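Side-chain contacts in methyltransferase (Geobacter sulfurreducens PCA, PDB 3C3P), which probably transfers a methyl group from S-adenosyl-L-methionine to an oxygen atom of a substrate: residues A26-I31 / D65-A70; E20-V25 / F74-S79; L130-D135 / A140-R145. All coordinates share one frame; numbering follows the deposited sequence.

Interactions 1 and 2 both pair helix 23-34 with the region of helix 69-75. The 20-25/74-79 contact lies at the outer end of this pairing and brackets the 26-31/65-70 contact in sequence, and their centres are about 11 Å apart. Interaction 3 comes later, joining strand 127-133 to helix 139-146; its centre is about 21 Å from that of interaction 1 and about 24 Å from that of interaction 2, across the middle of the molecule. Phe131 connects the groups by packing on Ala70 and Phe74. Interactions 1 and 2 thus hold helix 23-34 against residues 65-79, while interaction 3 packs a helix on the seven-stranded mixed sheet, order 3-2-1-4-5-7-6, of a Rossmann-like class I methyltransferase.

Interaction 1: A26-I31 / D65-A70; sequences AAMEQI and DGLGCA
The selenomethionine Met28 reaches from helix 23-34 into the turn ahead of helix 69-75, and Leu67 reaches back beside it. The two side chains run antiparallel, flank against flank, each a bump lying in the hollow next to the other. CD1 of Leu67 fits between the backbone and side chain of Met28, 3.3 Å from its carbonyl O and 3.9 Å from its CG. With CG anti to the backbone N (chi1 178°), Met28 extends straight from its helix; the bend at chi3 (57°) then turns the methyl group to lie beside the Cys69 sulfur. SE rests 3.6 Å from Cys69 CA, and CE lies 3.7 Å from Cys69 SG. One turn further along the helix, Ile31 lays its CG2 branch against the Leu67 fork, 4.1 Å from CD2, so Leu67 is flanked by two side chains of the same helix face. A long flexible side chain suits the distance between helix and turn, while a branched leucine fills the groove between Met28 and Ile31. His96 and Met100 of helix 91-104 and Ile39 from a loop also pack on Met28.

The turn follows strand 59-63, a position usually taken in class I methyltransferases by the glycine-rich cofactor loop, as it probably is here. Gly68, at the N-cap position of helix 69-75, has a positive phi of 68°, a conformation easiest for a residue without a side chain. Asp65 ties the turn to the helix start: its OD1 accepts from Ala70 N at 2.9 Å through the syn lone pair. Chemically, the helix-turn interface is apolar and rests on van der Waals packing, while the turn's polar bonds are made within it and to Ser71, Asp88, Asn93 and His96, not across to 26-31.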
loop_
_atom_site.group_PDB
_atom_site.type_symbol
_atom_site.label_atom_id
_atom_site.label_comp_id
_atom_site.label_asym_id
_atom_site.label_seq_id
_atom_site.Cartn_x
_atom_site.Cartn_y
_atom_site.Cartn_z
ATOM N N ALA A 26 4.533 -22.690 0.453
ATOM C CA ALA A 26 4.675 -23.541 1.645
ATOM C C ALA A 26 5.984 -24.334 1.598
ATOM O O ALA A 26 6.630 -24.570 2.627
ATOM C CB ALA A 26 3.473 -24.468 1.791
ATOM N N ALA A 27 6.380 -24.700 0.385
ATOM C CA ALA A 27 7.595 -25.473 0.169
ATOM C C ALA A 27 8.790 -24.597 0.450
ATOM O O ALA A 27 9.805 -25.047 0.962
ATOM C CB ALA A 27 7.651 -25.987 -1.249
HETATM N N MSE A 28 8.617 -23.321 0.140
HETATM C CA MSE A 28 9.664 -22.294 0.298
HETATM C C MSE A 28 9.939 -21.898 1.763
HETATM O O MSE A 28 11.082 -21.644 2.155
HETATM C CB MSE A 28 9.321 -21.064 -0.561
HETATM C CG MSE A 28 10.305 -19.943 -0.438
HETATM SE SE MSE A 28 10.051 -18.560 -1.784
HETATM C CE MSE A 28 8.187 -18.075 -1.438
ATOM N N GLU A 29 8.883 -21.861 2.562
ATOM C CA GLU A 29 8.981 -21.525 3.990
ATOM C C GLU A 29 9.814 -22.538 4.739
ATOM O O GLU A 29 10.728 -22.208 5.484
ATOM C CB GLU A 29 7.593 -21.524 4.627
ATOM C CG GLU A 29 6.692 -20.390 4.143
ATOM C CD GLU A 29 5.237 -20.524 4.588
ATOM O OE1 GLU A 29 4.897 -21.511 5.279
ATOM O OE2 GLU A 29 4.431 -19.636 4.226
ATOM N N GLN A 30 9.451 -23.797 4.542
ATOM C CA GLN A 30 10.154 -24.932 5.166
ATOM C C GLN A 30 11.608 -25.030 4.753
ATOM O O GLN A 30 12.472 -25.398 5.550
ATOM C CB GLN A 30 9.466 -26.260 4.834
ATOM C CG GLN A 30 8.310 -26.629 5.739
ATOM C CD GLN A 30 8.787 -27.013 7.129
ATOM O OE1 GLN A 30 9.987 -27.019 7.407
ATOM N NE2 GLN A 30 7.850 -27.353 8.002
ATOM N N ILE A 31 11.872 -24.678 3.507
ATOM C CA ILE A 31 13.238 -24.748 2.971
ATOM C C ILE A 31 14.025 -23.620 3.618
ATOM O O ILE A 31 15.227 -23.720 3.867
ATOM C CB ILE A 31 13.312 -24.598 1.462
ATOM C CG1 ILE A 31 12.882 -25.899 0.791
ATOM C CG2 ILE A 31 14.733 -24.307 1.066
ATOM C CD1 ILE A 31 12.825 -25.836 -0.717
ATOM N N ASP A 65 18.012 -11.524 -2.212
ATOM C CA ASP A 65 16.703 -12.137 -2.068
ATOM C C ASP A 65 16.784 -13.616 -1.704
ATOM O O ASP A 65 16.998 -14.501 -2.552
ATOM C CB ASP A 65 15.907 -11.914 -3.367
ATOM C CG ASP A 65 14.444 -12.267 -3.236
ATOM O OD1 ASP A 65 13.944 -12.371 -2.099
ATOM O OD2 ASP A 65 13.766 -12.402 -4.281
ATOM N N GLY A 66 16.622 -13.843 -0.402
ATOM C CA GLY A 66 16.613 -15.167 0.179
ATOM C C GLY A 66 15.550 -16.031 -0.481
ATOM O O GLY A 66 14.338 -15.743 -0.427
ATOM N N LEU A 67 16.060 -17.079 -1.128
ATOM C CA LEU A 67 15.275 -18.084 -1.843
ATOM C C LEU A 67 14.435 -17.510 -2.973
ATOM O O LEU A 67 13.592 -18.206 -3.531
ATOM C CB LEU A 67 14.359 -18.856 -0.882
ATOM C CG LEU A 67 15.003 -19.628 0.265
ATOM C CD1 LEU A 67 13.896 -20.297 1.045
ATOM C CD2 LEU A 67 16.024 -20.653 -0.213
ATOM N N GLY A 68 14.715 -16.273 -3.346
ATOM C CA GLY A 68 13.952 -15.610 -4.403
ATOM C C GLY A 68 12.518 -15.344 -3.953
ATOM O O GLY A 68 11.603 -15.185 -4.757
ATOM N N CYS A 69 12.332 -15.260 -2.650
ATOM C CA CYS A 69 10.982 -15.047 -2.116
ATOM C C CYS A 69 10.308 -13.744 -2.584
ATOM O O CYS A 69 9.147 -13.738 -2.998
ATOM C CB CYS A 69 10.987 -15.101 -0.591
ATOM S SG CYS A 69 9.342 -14.927 0.109
ATOM N N ALA A 70 11.037 -12.642 -2.505
ATOM C CA ALA A 70 10.500 -11.333 -2.913
ATOM C C ALA A 70 10.214 -11.318 -4.405
ATOM O O ALA A 70 9.170 -10.851 -4.869
ATOM C CB ALA A 70 11.489 -10.189 -2.542
#

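Interaction 2: E20-V25 / F74-S79; sequences EADPVV and FARAIS. With PEG (di(hydroxyethyl)ether), chain N.
Asp22 and Arg76 meet at the surface in a salt bridge, OD2 to NH1 at 3.2 Å. The two side chains approach from opposite directions, and OD2 arrives at the edge of the guanidinium, in its plane. The carboxylate itself is turned almost perpendicular, its plane 89° from that of the guanidinium, so a single oxygen meets a single nitrogen. A di(hydroxyethyl)ether molecule, probably from the crystallisation liquor, sits beside the pair. Its O1 donates weakly to Asp22 OD2 at 3.0 Å and accepts weakly from Arg76 NH1 at 3.4 Å.

Behind this first shell, Asp22 occupies the N-cap of helix 23-34; its OD1 caps Val24 N, although the exact place of that oxygen is doubtful. Aspartate suits the position because its short carboxylate can turn back to a backbone N-H in the first turn. Pro23 follows at the first helical position, where the missing N-H costs nothing. Arg76 spans the distance with a long side chain bent at chi3 (51°), which brings NH1 to the acid. Trp72 of helix 69-75 packs on Asp22 and on Val24 and Val25, joining the two helices next to the ion pair. With Arg76 exposed and the bridge confined to one oxygen and one nitrogen, solvent would be expected to screen the attraction, so its strength is probably modest.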
loop_
_atom_site.group_PDB
_atom_site.type_symbol
_atom_site.label_atom_id
_atom_site.label_comp_id
_atom_site.label_asym_id
_atom_site.label_seq_id
_atom_site.Cartn_x
_atom_site.Cartn_y
_atom_site.Cartn_z
ATOM N N GLU A 20 -6.296 -20.499 0.949
ATOM C CA GLU A 20 -5.538 -21.759 0.992
ATOM C C GLU A 20 -4.147 -21.435 0.460
ATOM O O GLU A 20 -3.988 -20.767 -0.563
ATOM C CB GLU A 20 -6.192 -22.852 0.150
ATOM C CG GLU A 20 -5.497 -24.205 0.234
ATOM N N ALA A 21 -3.139 -21.909 1.169
ATOM C CA ALA A 21 -1.747 -21.643 0.788
ATOM C C ALA A 21 -1.274 -22.380 -0.462
ATOM O O ALA A 21 -1.644 -23.515 -0.715
ATOM C CB ALA A 21 -0.806 -21.950 1.970
ATOM N N ASP A 22 -0.459 -21.667 -1.228
ATOM C CA ASP A 22 0.163 -22.166 -2.459
ATOM C C ASP A 22 1.261 -23.118 -1.973
ATOM O O ASP A 22 2.084 -22.720 -1.144
ATOM C CB ASP A 22 0.711 -20.984 -3.282
ATOM C CG ASP A 22 1.306 -21.385 -4.637
ATOM O OD1 ASP A 22 1.667 -22.559 -4.863
ATOM O OD2 ASP A 22 1.444 -20.480 -5.484
ATOM N N PRO A 23 1.291 -24.380 -2.463
ATOM C CA PRO A 23 2.332 -25.289 -1.961
ATOM C C PRO A 23 3.729 -24.808 -2.318
ATOM O O PRO A 23 4.715 -25.173 -1.676
ATOM C CB PRO A 23 2.012 -26.622 -2.651
ATOM C CG PRO A 23 1.225 -26.263 -3.849
ATOM C CD PRO A 23 0.473 -25.007 -3.516
ATOM N N VAL A 24 3.776 -23.960 -3.334
ATOM C CA VAL A 24 5.032 -23.373 -3.800
ATOM C C VAL A 24 5.592 -22.532 -2.683
ATOM O O VAL A 24 6.777 -22.559 -2.359
ATOM C CB VAL A 24 4.832 -22.403 -4.968
ATOM C CG1 VAL A 24 6.158 -21.794 -5.353
ATOM C CG2 VAL A 24 4.195 -23.100 -6.169
ATOM N N VAL A 25 4.692 -21.740 -2.126
ATOM C CA VAL A 25 5.024 -20.838 -1.024
ATOM C C VAL A 25 5.313 -21.636 0.246
ATOM O O VAL A 25 6.246 -21.328 0.996
ATOM C CB VAL A 25 3.907 -19.773 -0.770
ATOM C CG1 VAL A 25 4.186 -18.983 0.491
ATOM C CG2 VAL A 25 3.779 -18.818 -1.960
ATOM N N PHE A 74 6.768 -10.530 -6.704
ATOM C CA PHE A 74 6.809 -9.511 -7.760
ATOM C C PHE A 74 6.596 -10.084 -9.179
ATOM O O PHE A 74 5.912 -9.471 -10.017
ATOM C CB PHE A 74 8.115 -8.709 -7.725
ATOM C CG PHE A 74 8.248 -7.803 -6.535
ATOM C CD1 PHE A 74 7.329 -6.771 -6.337
ATOM C CD2 PHE A 74 9.326 -7.898 -5.682
ATOM C CE1 PHE A 74 7.444 -5.892 -5.264
ATOM C CE2 PHE A 74 9.450 -7.008 -4.608
ATOM C CZ PHE A 74 8.510 -6.007 -4.408
ATOM N N ALA A 75 7.194 -11.244 -9.450
ATOM C CA ALA A 75 7.097 -11.870 -10.779
ATOM C C ALA A 75 5.655 -12.160 -11.165
ATOM O O ALA A 75 5.263 -12.070 -12.328
ATOM C CB ALA A 75 7.939 -13.171 -10.848
ATOM N N ARG A 76 4.893 -12.509 -10.154
ATOM C CA ARG A 76 3.480 -12.869 -10.308
ATOM C C ARG A 76 2.603 -11.680 -10.633
ATOM O O ARG A 76 1.503 -11.836 -11.146
ATOM C CB ARG A 76 2.936 -13.496 -9.009
ATOM C CG ARG A 76 3.652 -14.765 -8.557
ATOM C CD ARG A 76 2.790 -15.616 -7.610
ATOM N NE ARG A 76 1.470 -15.843 -8.214
ATOM C CZ ARG A 76 0.620 -16.822 -7.923
ATOM N NH1 ARG A 76 0.953 -17.809 -7.099
ATOM N NH2 ARG A 76 -0.558 -16.846 -8.544
ATOM N N ALA A 77 3.134 -10.497 -10.342
ATOM C CA ALA A 77 2.411 -9.219 -10.492
ATOM C C ALA A 77 2.682 -8.413 -11.741
ATOM O O ALA A 77 2.040 -7.389 -11.960
ATOM C CB ALA A 77 2.718 -8.321 -9.251
ATOM N N ILE A 78 3.606 -8.884 -12.565
ATOM C CA ILE A 78 3.993 -8.131 -13.773
ATOM C C ILE A 78 3.719 -8.823 -15.098
ATOM O O ILE A 78 3.578 -10.054 -15.187
ATOM C CB ILE A 78 5.522 -7.731 -13.719
ATOM C CG1 ILE A 78 6.414 -8.958 -13.863
ATOM C CG2 ILE A 78 5.871 -6.959 -12.406
ATOM C CD1 ILE A 78 7.865 -8.633 -14.139
ATOM N N SER A 79 3.646 -8.010 -16.149
ATOM C CA SER A 79 3.416 -8.557 -17.508
ATOM C C SER A 79 4.678 -9.129 -18.106
ATOM O O SER A 79 5.794 -8.968 -17.606
ATOM C CB SER A 79 2.874 -7.513 -18.498
ATOM O OG SER A 79 3.806 -6.444 -18.706
HETATM C C1 PEG N . -2.163 -19.977 -7.289
HETATM O O1 PEG N . -1.426 -19.936 -6.065
HETATM C C2 PEG N . -1.285 -20.464 -8.443
HETATM O O2 PEG N . -2.075 -20.582 -9.628
HETATM C C3 PEG N . -2.314 -21.942 -9.990
HETATM C C4 PEG N . -3.185 -22.651 -8.948
HETATM O O4 PEG N . -4.422 -21.954 -8.744
#

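Interaction 3: L130-D135 / A140-R145; sequences LFMDCD and ADVLER. With EDO (1,2-ethanediol), chain K.
The beta-alpha-beta crossover from strand 127-133 through helix 139-146 to its parallel neighbour, strand 154-159, brings Met132 and Val142 together near the C-terminal end of the first strand. Met132 is a selenomethionine; its SE lies 4.1 Å from CG1 of Val142, the two side chains passing alongside with their ends pointing contrary ways. A bend at chi3 (-61°) folds the end of Met132 back while SE faces the helix. Leu130, two residues earlier and so on the same side of the strand, brings CD2 to 4.3 Å from the same CG1. Val142 thus presents one methyl to two strand residues, a compact branched side chain where helix and sheet are close. Phe182 of helix 181-186 also covers Met132.

In the Rossmann-like methyltransferase fold this is the fourth strand along the chain, lying in the sheet between 59-63 and 154-159. At the end of the strand, Asp133 OD1 accepts from Asp135 N at 2.9 Å from above the carboxylate plane, forming an Asx turn; Asn160 ND2 also bonds to this oxygen. An ethanediol, probably from the crystallisation liquor, lies beside Asp135, but the very short contact between them is doubtful.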
loop_
_atom_site.group_PDB
_atom_site.type_symbol
_atom_site.label_atom_id
_atom_site.label_comp_id
_atom_site.label_asym_id
_atom_site.label_seq_id
_atom_site.Cartn_x
_atom_site.Cartn_y
_atom_site.Cartn_z
ATOM N N LEU A 130 12.040 -0.565 -6.348
ATOM C CA LEU A 130 13.305 -0.982 -5.761
ATOM C C LEU A 130 12.993 -1.594 -4.397
ATOM O O LEU A 130 12.493 -0.922 -3.459
ATOM C CB LEU A 130 14.299 0.175 -5.649
ATOM C CG LEU A 130 15.624 -0.236 -4.978
ATOM C CD1 LEU A 130 16.340 -1.298 -5.821
ATOM C CD2 LEU A 130 16.556 0.950 -4.703
ATOM N N PHE A 131 13.255 -2.894 -4.314
ATOM C CA PHE A 131 13.018 -3.656 -3.092
ATOM C C PHE A 131 14.269 -3.625 -2.242
ATOM O O PHE A 131 15.388 -3.733 -2.756
ATOM C CB PHE A 131 12.621 -5.099 -3.392
ATOM C CG PHE A 131 12.372 -5.931 -2.160
ATOM C CD1 PHE A 131 11.116 -5.945 -1.555
ATOM C CD2 PHE A 131 13.379 -6.696 -1.607
ATOM C CE1 PHE A 131 10.877 -6.734 -0.428
ATOM C CE2 PHE A 131 13.142 -7.481 -0.461
ATOM C CZ PHE A 131 11.896 -7.489 0.112
HETATM N N MSE A 132 14.062 -3.475 -0.942
HETATM C CA MSE A 132 15.168 -3.390 -0.038
HETATM C C MSE A 132 14.925 -4.050 1.325
HETATM O O MSE A 132 13.821 -4.018 1.844
HETATM C CB MSE A 132 15.335 -1.903 0.190
HETATM C CG MSE A 132 16.685 -1.529 0.264
HETATM SE SE MSE A 132 16.732 0.221 1.009
HETATM C CE MSE A 132 15.699 1.201 -0.359
ATOM N N ASP A 133 15.975 -4.665 1.870
ATOM C CA ASP A 133 15.945 -5.290 3.217
ATOM C C ASP A 133 16.807 -4.457 4.192
ATOM O O ASP A 133 18.030 -4.388 4.095
ATOM C CB ASP A 133 16.399 -6.749 3.173
ATOM C CG ASP A 133 16.243 -7.465 4.522
ATOM O OD1 ASP A 133 16.031 -6.801 5.572
ATOM O OD2 ASP A 133 16.355 -8.711 4.530
ATOM N N CYS A 134 16.126 -3.819 5.127
ATOM C CA CYS A 134 16.782 -2.960 6.105
ATOM C C CYS A 134 17.742 -3.676 7.028
ATOM O O CYS A 134 18.540 -3.016 7.692
ATOM C CB CYS A 134 15.763 -2.193 6.957
ATOM S SG CYS A 134 14.786 -0.998 6.025
ATOM N N ASP A 135 17.676 -5.002 7.079
ATOM C CA ASP A 135 18.580 -5.808 7.924
ATOM C C ASP A 135 19.933 -5.991 7.295
ATOM O O ASP A 135 20.928 -6.229 7.968
ATOM C CB ASP A 135 18.047 -7.225 8.150
ATOM C CG ASP A 135 16.918 -7.274 9.117
ATOM O OD1 ASP A 135 16.714 -6.283 9.839
ATOM O OD2 ASP A 135 16.275 -8.332 9.198
ATOM N N ALA A 140 20.152 4.703 3.585
ATOM C CA ALA A 140 20.647 6.011 3.109
ATOM C C ALA A 140 21.763 5.816 2.110
ATOM O O ALA A 140 21.866 6.520 1.116
ATOM C CB ALA A 140 21.129 6.886 4.269
ATOM N N ASP A 141 22.560 4.801 2.395
ATOM C CA ASP A 141 23.706 4.431 1.562
ATOM C C ASP A 141 23.211 3.870 0.233
ATOM O O ASP A 141 23.693 4.236 -0.824
ATOM C CB ASP A 141 24.615 3.426 2.291
ATOM C CG ASP A 141 25.319 4.032 3.514
ATOM O OD1 ASP A 141 25.280 5.277 3.694
ATOM O OD2 ASP A 141 25.961 3.271 4.285
ATOM N N VAL A 142 22.206 3.010 0.300
ATOM C CA VAL A 142 21.624 2.402 -0.903
ATOM C C VAL A 142 21.020 3.448 -1.831
ATOM O O VAL A 142 21.177 3.411 -3.048
ATOM C CB VAL A 142 20.489 1.376 -0.548
ATOM C CG1 VAL A 142 19.674 0.999 -1.782
ATOM C CG2 VAL A 142 21.058 0.138 0.158
ATOM N N LEU A 143 20.344 4.404 -1.220
ATOM C CA LEU A 143 19.643 5.442 -1.961
ATOM C C LEU A 143 20.631 6.455 -2.559
ATOM O O LEU A 143 20.418 6.989 -3.648
ATOM C CB LEU A 143 18.604 6.097 -1.036
ATOM C CG LEU A 143 17.491 6.913 -1.679
ATOM C CD1 LEU A 143 16.833 6.057 -2.720
ATOM C CD2 LEU A 143 16.464 7.421 -0.633
ATOM N N GLU A 144 21.742 6.684 -1.872
ATOM C CA GLU A 144 22.739 7.644 -2.371
ATOM C C GLU A 144 23.325 7.085 -3.645
ATOM O O GLU A 144 23.663 7.827 -4.563
ATOM C CB GLU A 144 23.850 7.928 -1.351
ATOM C CG GLU A 144 24.861 9.024 -1.786
ATOM N N ARG A 145 23.392 5.764 -3.709
ATOM C CA ARG A 145 23.948 5.054 -4.872
ATOM C C ARG A 145 22.942 4.787 -5.981
ATOM O O ARG A 145 23.261 4.892 -7.166
ATOM C CB ARG A 145 24.512 3.690 -4.450
HETATM C C1 EDO K . 16.411 -3.637 11.618
HETATM O O1 EDO K . 15.934 -3.997 10.314
HETATM C C2 EDO K . 15.341 -2.988 12.501
HETATM O O2 EDO K . 14.556 -2.079 11.726
#